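PDB 4QPW: glycosyl hydrolase family 10 from Bacteroides intestinalis DSM 17393, which binds xylooligosaccharides, and probably xylan, through this carbohydrate-binding module, one domain of a longer enzyme that probably hydrolyses glycosidic bonds. Local coordinates for residues 17-31 with 43-57. Sequence-based numbering, arbitrary orientation.
Sequences FWNEVNEEVKETTTI and KTSVAASQNHFIQYH. With XYP (beta-D-xylopyranose), chain B; XYP (beta-D-xylopyranose), chain C.
Glu-20 and Gln-55, a hydrogen-bonded antiparallel pair, illustrate how neighbouring strands present polar side chains to a sugar. Backbone bonds set the register: Glu-20 N donates to Gln-55 O, and single bonds, His-57 N to Trp-18 O and Asn-22 N to Phe-53 O, flank the ladder; a second joins Thr-30 to Lys-43. Glu-20, CG anti to the backbone N (chi1 -176°), extends its carboxylate to one xylose, taking O3 on OE1 and O2 on OE2. Gln-55 bridges two sugars: NE2 donates to O4 of that xylose and, weakly, to Glu-20 OE1 (3.0 Å), while OE1 accepts from O2 of the next. Glu-24 grips Ser-49 twice, OE2 receiving OG on its syn lone pair (2.6 Å) and OE1 the backbone N. Among flat groups, Trp-18 lays CB over the His-57 ring, and the Asn-22 amide stacks on the Phe-53 ring, planes 6° apart, its OD1 closing an Asx turn. Replacing Phe-53 by alanine would probably leave that amide without its stacking surface and the His-52 ring without backing. Val-25 CG2 packs on Ile-54 CG1 (3.9 Å). Trp-18, Glu-20, His-52 and Gln-55, with Trp-91, Met-122 and Gln-124, form the xylooligosaccharide site on one sheet of this β-sandwich carbohydrate-binding module.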
ATOM      1  N   PHE A  17      -3.675  -5.710  -9.321  1.00  9.01           N
ATOM      2  CA  PHE A  17      -3.821  -6.428  -8.065  1.00  8.08           C
ATOM      3  C   PHE A  17      -5.247  -6.376  -7.503  1.00  9.29           C
ATOM      4  O   PHE A  17      -6.069  -5.519  -7.921  1.00 10.00           O
ATOM      5  CB  PHE A  17      -2.835  -5.920  -7.033  1.00  8.85           C
ATOM      6  CG  PHE A  17      -1.358  -6.137  -7.354  1.00  8.86           C
ATOM      7  CD1 PHE A  17      -0.892  -7.368  -7.792  1.00  9.18           C
ATOM      8  CD2 PHE A  17      -0.443  -5.117  -7.170  1.00  9.26           C
ATOM      9  CE1 PHE A  17       0.452  -7.541  -8.030  1.00  9.41           C
ATOM     10  CE2 PHE A  17       0.903  -5.329  -7.417  1.00  9.60           C
ATOM     11  CZ  PHE A  17       1.360  -6.538  -7.856  1.00  9.54           C
ATOM     12  N   TRP A  18      -5.526  -7.248  -6.582  1.00  9.35           N
ATOM     13  CA  TRP A  18      -6.829  -7.302  -5.894  1.00  9.50           C
ATOM     14  C   TRP A  18      -7.106  -5.986  -5.191  1.00 10.27           C
ATOM     15  O   TRP A  18      -6.237  -5.384  -4.546  1.00  9.41           O
ATOM     16  CB  TRP A  18      -6.774  -8.440  -4.876  1.00 10.81           C
ATOM     17  CG  TRP A  18      -8.070  -8.647  -4.115  1.00 12.01           C
ATOM     18  CD1 TRP A  18      -9.059  -9.520  -4.430  1.00 14.01           C
ATOM     19  CD2 TRP A  18      -8.482  -7.991  -2.913  1.00 11.62           C
ATOM     20  NE1 TRP A  18     -10.072  -9.408  -3.474  1.00 14.88           N
ATOM     21  CE2 TRP A  18      -9.756  -8.481  -2.551  1.00 13.07           C
ATOM     22  CE3 TRP A  18      -7.940  -7.013  -2.126  1.00 11.87           C
ATOM     23  CZ2 TRP A  18     -10.438  -8.013  -1.410  1.00 13.45           C
ATOM     24  CZ3 TRP A  18      -8.653  -6.542  -1.007  1.00 12.71           C
ATOM     25  CH2 TRP A  18      -9.863  -7.101  -0.672  1.00 12.83           C
ATOM     26  N   ASN A  19      -8.387  -5.590  -5.248  1.00 10.62           N
ATOM     27  CA  ASN A  19      -8.844  -4.448  -4.514  1.00 11.81           C
ATOM     28  C   ASN A  19     -10.337  -4.551  -4.281  1.00 13.15           C
ATOM     29  O   ASN A  19     -11.058  -5.298  -4.969  1.00 14.49           O
ATOM     30  CB  ASN A  19      -8.470  -3.166  -5.148  1.00 12.20           C
ATOM     31  CG  ASN A  19      -9.028  -3.012  -6.502  1.00 13.93           C
ATOM     32  OD1 ASN A  19     -10.171  -2.434  -6.627  1.00 19.14           O
ATOM     33  ND2 ASN A  19      -8.453  -3.555  -7.561  1.00 12.91           N
ATOM     34  N   GLU A  20     -10.835  -3.845  -3.255  1.00 11.73           N
ATOM     35  CA  GLU A  20     -12.264  -3.912  -2.915  1.00 11.50           C
ATOM     36  C   GLU A  20     -12.654  -2.560  -2.362  1.00 12.04           C
ATOM     37  O   GLU A  20     -12.261  -2.158  -1.280  1.00 13.03           O
ATOM     38  CB  GLU A  20     -12.553  -4.982  -1.936  1.00 14.17           C
ATOM     39  CG  GLU A  20     -14.058  -5.177  -1.610  1.00 16.63           C
ATOM     40  CD  GLU A  20     -14.176  -6.344  -0.665  1.00 20.33           C
ATOM     41  OE1 GLU A  20     -13.887  -6.225   0.474  1.00 20.69           O
ATOM     42  OE2 GLU A  20     -14.219  -7.525  -1.089  1.00 24.33           O
ATOM     43  N   VAL A  21     -13.528  -1.894  -3.111  1.00 12.16           N
ATOM     44  CA  VAL A  21     -14.171  -0.626  -2.672  1.00 12.01           C
ATOM     45  C   VAL A  21     -15.586  -1.022  -2.202  1.00 12.13           C
ATOM     46  O   VAL A  21     -16.371  -1.537  -3.019  1.00 13.15           O
ATOM     47  CB  VAL A  21     -14.227   0.369  -3.783  1.00 12.80           C
ATOM     48  CG1 VAL A  21     -14.958   1.643  -3.357  1.00 13.79           C
ATOM     49  CG2 VAL A  21     -12.858   0.749  -4.277  1.00 14.11           C
ATOM     50  N   ASN A  22     -15.839  -0.908  -0.941  1.00 11.56           N
ATOM     51  CA  ASN A  22     -17.207  -1.155  -0.448  1.00 12.56           C
ATOM     52  C   ASN A  22     -18.202  -0.296  -1.212  1.00 11.17           C
ATOM     53  O   ASN A  22     -17.996   0.804  -1.585  1.00 12.18           O
ATOM     54  CB  ASN A  22     -17.237  -0.798   1.035  1.00 13.27           C
ATOM     55  CG  ASN A  22     -18.473  -1.319   1.739  1.00 14.10           C
ATOM     56  OD1 ASN A  22     -19.556  -0.671   1.600  1.00 14.18           O
ATOM     57  ND2 ASN A  22     -18.402  -2.405   2.358  1.00 14.38           N
ATOM     58  N   GLU A  23     -19.367  -0.935  -1.448  1.00 13.16           N
ATOM     59  CA  GLU A  23     -20.489  -0.271  -2.153  1.00 13.20           C
ATOM     60  C   GLU A  23     -20.901   1.065  -1.586  1.00 11.87           C
ATOM     61  O   GLU A  23     -21.366   1.900  -2.367  1.00 13.27           O
ATOM     62  CB  GLU A  23     -21.713  -1.209  -2.239  1.00 16.26           C
ATOM     63  CG  GLU A  23     -21.401  -2.372  -3.175  1.00 21.21           C
ATOM     64  CD  GLU A  23     -22.590  -3.291  -3.389  1.00 36.43           C
ATOM     65  OE1 GLU A  23     -22.686  -4.256  -2.599  1.00 47.26           O
ATOM     66  OE2 GLU A  23     -23.416  -2.986  -4.295  1.00 47.06           O
ATOM     67  N   GLU A  24     -20.665   1.263  -0.317  1.00 11.39           N
ATOM     68  CA  GLU A  24     -20.964   2.516   0.313  1.00 12.34           C
ATOM     69  C   GLU A  24     -20.415   3.696  -0.419  1.00 12.63           C
ATOM     70  O   GLU A  24     -20.974   4.801  -0.418  1.00 13.17           O
ATOM     71  CB  GLU A  24     -20.466   2.531   1.772  1.00 12.49           C
ATOM     72  CG  GLU A  24     -20.879   3.717   2.604  1.00 13.74           C
ATOM     73  CD  GLU A  24     -20.158   3.825   3.889  1.00 15.51           C
ATOM     74  OE1 GLU A  24     -18.920   4.185   3.901  1.00 17.15           O
ATOM     75  OE2 GLU A  24     -20.573   3.293   4.964  1.00 20.38           O
ATOM     76  N   VAL A  25     -19.159   3.575  -0.985  1.00 11.47           N
ATOM     77  CA  VAL A  25     -18.389   4.650  -1.527  1.00 11.68           C
ATOM     78  C   VAL A  25     -17.967   4.379  -2.946  1.00 11.13           C
ATOM     79  O   VAL A  25     -17.011   4.980  -3.484  1.00 12.48           O
ATOM     80  CB  VAL A  25     -17.190   5.101  -0.648  1.00 12.26           C
ATOM     81  CG1 VAL A  25     -17.670   5.760   0.634  1.00 13.66           C
ATOM     82  CG2 VAL A  25     -16.278   3.931  -0.384  1.00 12.92           C
ATOM     83  N   LYS A  26     -18.690   3.513  -3.644  1.00 12.24           N
ATOM     84  CA  LYS A  26     -18.327   3.158  -4.996  1.00 13.30           C
ATOM     85  C   LYS A  26     -18.328   4.277  -5.952  1.00 13.06           C
ATOM     86  O   LYS A  26     -17.493   4.309  -6.882  1.00 15.92           O
ATOM     87  CB  LYS A  26     -19.337   2.070  -5.541  1.00 19.03           C
ATOM     88  CG  LYS A  26     -19.288   1.723  -7.021  1.00 23.02           C
ATOM     89  CD  LYS A  26     -20.518   0.863  -7.458  1.00 28.99           C
ATOM     90  CE  LYS A  26     -20.408   0.626  -8.968  1.00 38.08           C
ATOM     91  NZ  LYS A  26     -21.365  -0.470  -9.325  1.00 48.89           N
ATOM     92  N   GLU A  27     -19.257   5.233  -5.856  1.00 13.16           N
ATOM     93  CA  GLU A  27     -19.344   6.294  -6.793  1.00 14.12           C
ATOM     94  C   GLU A  27     -18.269   7.345  -6.716  1.00 13.98           C
ATOM     95  O   GLU A  27     -18.036   8.025  -7.695  1.00 16.82           O
ATOM     96  CB  GLU A  27     -20.718   6.940  -6.763  1.00 14.94           C
ATOM     97  CG  GLU A  27     -21.902   6.061  -7.091  1.00 17.40           C
ATOM     98  CD  GLU A  27     -21.776   5.402  -8.429  1.00 20.06           C
ATOM     99  OE1 GLU A  27     -21.480   6.237  -9.381  1.00 27.68           O
ATOM    100  OE2 GLU A  27     -21.938   4.150  -8.555  1.00 22.25           O
ATOM    101  N   THR A  28     -17.702   7.506  -5.543  1.00 12.84           N
ATOM    102  CA  THR A  28     -16.854   8.611  -5.216  1.00 13.17           C
ATOM    103  C   THR A  28     -15.354   8.191  -5.024  1.00 12.89           C
ATOM    104  O   THR A  28     -14.565   9.013  -4.571  1.00 13.32           O
ATOM    105  CB  THR A  28     -17.399   9.346  -3.992  1.00 13.19           C
ATOM    106  OG1 THR A  28     -17.684   8.428  -2.996  1.00 14.47           O
ATOM    107  CG2 THR A  28     -18.690  10.123  -4.361  1.00 14.04           C
ATOM    108  N   THR A  29     -15.041   6.959  -5.391  1.00 12.63           N
ATOM    109  CA  THR A  29     -13.677   6.359  -5.163  1.00 11.59           C
ATOM    110  C   THR A  29     -13.208   5.822  -6.467  1.00 11.71           C
ATOM    111  O   THR A  29     -13.936   5.129  -7.205  1.00 13.01           O
ATOM    112  CB  THR A  29     -13.804   5.281  -4.154  1.00 11.32           C
ATOM    113  OG1 THR A  29     -14.400   5.748  -2.931  1.00 12.18           O
ATOM    114  CG2 THR A  29     -12.411   4.682  -3.839  1.00 12.41           C
ATOM    115  N   THR A  30     -11.891   6.006  -6.750  1.00 11.79           N
ATOM    116  CA  THR A  30     -11.233   5.356  -7.857  1.00 11.95           C
ATOM    117  C   THR A  30      -9.872   4.837  -7.416  1.00 11.17           C
ATOM    118  O   THR A  30      -9.171   5.471  -6.627  1.00 11.99           O
ATOM    119  CB  THR A  30     -11.052   6.227  -9.079  1.00 14.83           C
ATOM    120  OG1 THR A  30     -10.375   7.308  -8.820  1.00 19.12           O
ATOM    121  CG2 THR A  30     -12.367   6.776  -9.537  1.00 17.62           C
ATOM    122  N   ILE A  31      -9.511   3.662  -7.887  1.00 11.09           N
ATOM    123  CA  ILE A  31      -8.174   3.030  -7.694  1.00 10.48           C
ATOM    124  C   ILE A  31      -7.600   2.623  -9.035  1.00 11.04           C
ATOM    125  O   ILE A  31      -8.261   1.860  -9.792  1.00 13.47           O
ATOM    126  CB  ILE A  31      -8.274   1.800  -6.782  1.00 11.08           C
ATOM    127  CG1 ILE A  31      -8.846   2.123  -5.429  1.00 11.50           C
ATOM    128  CG2 ILE A  31      -6.928   1.105  -6.671  1.00 11.98           C
ATOM    129  CD1 ILE A  31      -9.129   0.927  -4.578  1.00 11.98           C
ATOM    130  N   LYS A  43      -8.198   7.819  -5.227  1.00 11.05           N
ATOM    131  CA  LYS A  43      -8.872   9.111  -5.084  1.00 12.26           C
ATOM    132  C   LYS A  43     -10.231   8.946  -4.485  1.00 11.90           C
ATOM    133  O   LYS A  43     -11.019   8.118  -4.947  1.00 12.97           O
ATOM    134  CB  LYS A  43      -9.015   9.761  -6.408  1.00 14.96           C
ATOM    135  CG  LYS A  43      -7.835  10.330  -6.987  1.00 25.80           C
ATOM    136  CD  LYS A  43      -8.260  11.326  -8.092  1.00 36.51           C
ATOM    137  CE  LYS A  43      -9.297  12.275  -7.530  1.00 39.99           C
ATOM    138  NZ  LYS A  43      -9.094  13.677  -7.978  1.00 51.17           N
ATOM    139  N   THR A  44     -10.521   9.757  -3.490  1.00 12.03           N
ATOM    140  CA  THR A  44     -11.784   9.694  -2.720  1.00 12.20           C
ATOM    141  C   THR A  44     -12.307  11.083  -2.545  1.00 12.95           C
ATOM    142  O   THR A  44     -11.574  12.058  -2.306  1.00 14.24           O
ATOM    143  CB  THR A  44     -11.644   9.125  -1.398  1.00 13.29           C
ATOM    144  OG1 THR A  44     -10.563   9.813  -0.731  1.00 13.93           O
ATOM    145  CG2 THR A  44     -11.346   7.653  -1.431  1.00 13.89           C
ATOM    146  N   SER A  45     -13.657  11.249  -2.689  1.00 13.99           N
ATOM    147  CA  SER A  45     -14.309  12.560  -2.311  1.00 14.75           C
ATOM    148  C   SER A  45     -15.167  12.402  -1.144  1.00 14.91           C
ATOM    149  O   SER A  45     -15.620  13.470  -0.578  1.00 17.37           O
ATOM    150  CB  SER A  45     -15.007  13.187  -3.504  1.00 15.81           C
ATOM    151  OG  SER A  45     -16.072  12.390  -3.901  1.00 17.15           O
ATOM    152  N   VAL A  46     -15.456  11.242  -0.632  1.00 14.65           N
ATOM    153  CA  VAL A  46     -16.322  10.972   0.533  1.00 15.11           C
ATOM    154  C   VAL A  46     -15.632   9.952   1.411  1.00 14.44           C
ATOM    155  O   VAL A  46     -15.302   8.813   0.923  1.00 15.48           O
ATOM    156  CB  VAL A  46     -17.759  10.462   0.132  1.00 15.54           C
ATOM    157  CG1 VAL A  46     -18.561  10.175   1.369  1.00 15.62           C
ATOM    158  CG2 VAL A  46     -18.448  11.456  -0.776  1.00 17.32           C
ATOM    159  N   ALA A  47     -15.434  10.201   2.676  1.00 15.10           N
ATOM    160  CA  ALA A  47     -14.858   9.196   3.585  1.00 15.49           C
ATOM    161  C   ALA A  47     -15.761   8.045   3.731  1.00 14.73           C
ATOM    162  O   ALA A  47     -17.056   8.227   3.873  1.00 15.86           O
ATOM    163  CB  ALA A  47     -14.597   9.818   4.941  1.00 17.21           C
ATOM    164  N   ALA A  48     -15.298   6.831   3.756  1.00 14.24           N
ATOM    165  CA  ALA A  48     -16.094   5.693   4.082  1.00 14.04           C
ATOM    166  C   ALA A  48     -16.351   5.674   5.597  1.00 14.76           C
ATOM    167  O   ALA A  48     -15.624   6.288   6.365  1.00 16.41           O
ATOM    168  CB  ALA A  48     -15.354   4.391   3.668  1.00 13.69           C
ATOM    169  N   SER A  49     -17.268   4.826   6.033  1.00 15.52           N
ATOM    170  CA  SER A  49     -17.542   4.704   7.489  1.00 15.56           C
ATOM    171  C   SER A  49     -16.544   3.889   8.202  1.00 16.31           C
ATOM    172  O   SER A  49     -16.460   3.931   9.462  1.00 17.94           O
ATOM    173  CB  SER A  49     -18.995   4.115   7.684  1.00 17.34           C
ATOM    174  OG  SER A  49     -19.109   2.910   7.066  1.00 19.21           O
ATOM    175  N   GLN A  50     -15.797   3.013   7.490  1.00 14.90           N
ATOM    176  CA  GLN A  50     -14.737   2.197   8.067  1.00 15.20           C
ATOM    177  C   GLN A  50     -13.484   2.321   7.184  1.00 14.00           C
ATOM    178  O   GLN A  50     -13.571   2.309   5.961  1.00 13.67           O
ATOM    179  CB  GLN A  50     -15.132   0.725   8.205  1.00 16.75           C
ATOM    180  CG  GLN A  50     -16.517   0.507   8.891  1.00 20.75           C
ATOM    181  CD  GLN A  50     -16.635  -0.778   9.686  1.00 34.55           C
ATOM    182  OE1 GLN A  50     -15.672  -1.249  10.331  1.00 42.77           O
ATOM    183  NE2 GLN A  50     -17.827  -1.412   9.599  1.00 43.80           N
ATOM    184  N   ASN A  51     -12.331   2.232   7.814  1.00 13.83           N
ATOM    185  CA  ASN A  51     -11.085   2.310   7.002  1.00 13.22           C
ATOM    186  C   ASN A  51     -10.962   1.136   6.058  1.00 12.91           C
ATOM    187  O   ASN A  51     -10.424   1.371   4.940  1.00 13.02           O
ATOM    188  CB  ASN A  51      -9.909   2.505   7.918  1.00 15.79           C
ATOM    189  CG  ASN A  51      -8.729   3.211   7.216  1.00 13.84           C
ATOM    190  OD1 ASN A  51      -8.763   4.305   6.673  1.00 15.52           O
ATOM    191  ND2 ASN A  51      -7.617   2.450   7.194  1.00 15.21           N
ATOM    192  N   HIS A  52     -11.378  -0.050   6.366  1.00 12.23           N
ATOM    193  CA  HIS A  52     -11.208  -1.150   5.433  1.00 12.99           C
ATOM    194  C   HIS A  52     -12.174  -1.113   4.293  1.00 12.38           C
ATOM    195  O   HIS A  52     -12.024  -1.964   3.408  1.00 13.18           O
ATOM    196  CB  HIS A  52     -11.280  -2.494   6.135  1.00 14.17           C
ATOM    197  CG  HIS A  52     -12.661  -2.943   6.585  1.00 16.65           C
ATOM    198  ND1 HIS A  52     -13.500  -3.777   5.878  1.00 20.10           N
ATOM    199  CD2 HIS A  52     -13.308  -2.596   7.699  1.00 16.42           C
ATOM    200  CE1 HIS A  52     -14.651  -3.932   6.577  1.00 17.97           C
ATOM    201  NE2 HIS A  52     -14.519  -3.250   7.685  1.00 21.02           N
ATOM    202  N   PHE A  53     -13.131  -0.176   4.277  1.00 12.51           N
ATOM    203  CA  PHE A  53     -14.016  -0.124   3.145  1.00 11.50           C
ATOM    204  C   PHE A  53     -13.378   0.385   1.880  1.00 10.92           C
ATOM    205  O   PHE A  53     -13.977   0.335   0.816  1.00 11.75           O
ATOM    206  CB  PHE A  53     -15.193   0.819   3.523  1.00 12.63           C
ATOM    207  CG  PHE A  53     -16.303   0.144   4.315  1.00 13.49           C
ATOM    208  CD1 PHE A  53     -16.189  -0.989   4.905  1.00 13.94           C
ATOM    209  CD2 PHE A  53     -17.548   0.813   4.386  1.00 13.91           C
ATOM    210  CE1 PHE A  53     -17.290  -1.589   5.646  1.00 16.35           C
ATOM    211  CE2 PHE A  53     -18.613   0.245   5.151  1.00 15.36           C
ATOM    212  CZ  PHE A  53     -18.510  -0.910   5.733  1.00 16.35           C
ATOM    213  N   ILE A  54     -12.111   0.923   1.931  1.00 11.11           N
ATOM    214  CA  ILE A  54     -11.313   1.152   0.710  1.00 10.80           C
ATOM    215  C   ILE A  54     -10.008   0.402   0.945  1.00 10.72           C
ATOM    216  O   ILE A  54      -9.168   0.876   1.762  1.00 10.84           O
ATOM    217  CB  ILE A  54     -11.116   2.571   0.408  1.00 10.46           C
ATOM    218  CG1 ILE A  54     -12.467   3.320   0.270  1.00 11.46           C
ATOM    219  CG2 ILE A  54     -10.299   2.709  -0.878  1.00 11.70           C
ATOM    220  CD1 ILE A  54     -12.338   4.791   0.040  1.00 12.77           C
ATOM    221  N   GLN A  55      -9.902  -0.790   0.380  1.00 10.13           N
ATOM    222  CA  GLN A  55      -8.722  -1.681   0.641  1.00 10.03           C
ATOM    223  C   GLN A  55      -8.222  -2.248  -0.637  1.00 10.01           C
ATOM    224  O   GLN A  55      -8.987  -2.482  -1.601  1.00 10.87           O
ATOM    225  CB  GLN A  55      -9.071  -2.751   1.669  1.00 11.37           C
ATOM    226  CG  GLN A  55     -10.153  -3.726   1.208  1.00 12.95           C
ATOM    227  CD  GLN A  55     -10.433  -4.808   2.213  1.00 13.92           C
ATOM    228  OE1 GLN A  55      -9.574  -5.215   2.999  1.00 15.73           O
ATOM    229  NE2 GLN A  55     -11.691  -5.278   2.243  1.00 13.57           N
ATOM    230  N   TYR A  56      -6.888  -2.435  -0.717  1.00  9.59           N
ATOM    231  CA  TYR A  56      -6.271  -2.756  -1.986  1.00  9.33           C
ATOM    232  C   TYR A  56      -4.907  -3.353  -1.714  1.00  8.93           C
ATOM    233  O   TYR A  56      -4.180  -2.892  -0.825  1.00  9.49           O
ATOM    234  CB  TYR A  56      -6.197  -1.492  -2.882  1.00  9.77           C
ATOM    235  CG  TYR A  56      -5.786  -0.218  -2.214  1.00  9.35           C
ATOM    236  CD1 TYR A  56      -6.739   0.574  -1.517  1.00  9.80           C
ATOM    237  CD2 TYR A  56      -4.486   0.245  -2.187  1.00  9.57           C
ATOM    238  CE1 TYR A  56      -6.401   1.669  -0.794  1.00 10.04           C
ATOM    239  CE2 TYR A  56      -4.133   1.358  -1.529  1.00  9.80           C
ATOM    240  CZ  TYR A  56      -5.069   2.096  -0.799  1.00 10.04           C
ATOM    241  OH  TYR A  56      -4.686   3.253  -0.154  1.00 10.63           O
ATOM    242  N   HIS A  57      -4.532  -4.310  -2.534  1.00  8.44           N
ATOM    243  CA  HIS A  57      -3.137  -4.803  -2.465  1.00  8.40           C
ATOM    244  C   HIS A  57      -2.287  -3.859  -3.250  1.00  8.50           C
ATOM    245  O   HIS A  57      -2.590  -3.466  -4.402  1.00  9.35           O
ATOM    246  CB  HIS A  57      -3.016  -6.187  -3.091  1.00  8.72           C
ATOM    247  CG  HIS A  57      -3.728  -7.270  -2.330  1.00  9.44           C
ATOM    248  ND1 HIS A  57      -3.728  -8.570  -2.813  1.00 10.39           N
ATOM    249  CD2 HIS A  57      -4.442  -7.252  -1.167  1.00 10.71           C
ATOM    250  CE1 HIS A  57      -4.445  -9.311  -1.974  1.00 10.98           C
ATOM    251  NE2 HIS A  57      -4.895  -8.558  -0.989  1.00 10.67           N
TER
HETATM  252  C1  XYP B   2     -11.579 -10.875   1.481  1.00 17.10           C
HETATM  253  C2  XYP B   2     -12.939 -10.144   1.321  1.00 17.19           C
HETATM  254  C3  XYP B   2     -12.800  -8.858   2.104  1.00 17.44           C
HETATM  255  C4  XYP B   2     -12.260  -9.044   3.477  1.00 17.13           C
HETATM  256  C5  XYP B   2     -10.957  -9.821   3.448  1.00 16.01           C
HETATM  257  O2  XYP B   2     -13.292  -9.903  -0.033  1.00 19.58           O
HETATM  258  O3  XYP B   2     -14.079  -8.153   2.175  1.00 19.31           O
HETATM  259  O4  XYP B   2     -11.975  -7.751   4.058  1.00 16.81           O
HETATM  260  O5  XYP B   2     -11.174 -11.086   2.784  1.00 19.69           O
HETATM  261  C1  XYP C   3     -11.671  -7.776   5.418  1.00 16.42           C
HETATM  262  C2  XYP C   3     -10.729  -6.644   5.717  1.00 15.70           C
HETATM  263  C3  XYP C   3     -10.443  -6.530   7.206  1.00 17.51           C
HETATM  264  C4  XYP C   3     -11.798  -6.440   7.955  1.00 19.00           C
HETATM  265  C5  XYP C   3     -12.682  -7.541   7.504  1.00 16.85           C
HETATM  266  O2  XYP C   3      -9.483  -6.858   5.052  1.00 16.06           O
HETATM  267  O3  XYP C   3      -9.618  -5.353   7.446  1.00 18.67           O
HETATM  268  O4  XYP C   3     -11.494  -6.490   9.356  1.00 21.38           O
HETATM  269  O5  XYP C   3     -12.944  -7.491   6.116  1.00 20.04           O
HETATM  270  O   HOH W   1      -3.464  -9.067  -5.599  1.00 11.60           O
HETATM  271  O   HOH W   2     -13.531  -2.979   1.201  1.00 15.49           O
HETATM  272  O   HOH W   3     -19.523   7.028   3.945  1.00 19.29           O
HETATM  273  O   HOH W   4     -15.204   8.243  -1.712  1.00 14.43           O
HETATM  274  O   HOH W   5     -12.696   9.388  -7.324  1.00 34.57           O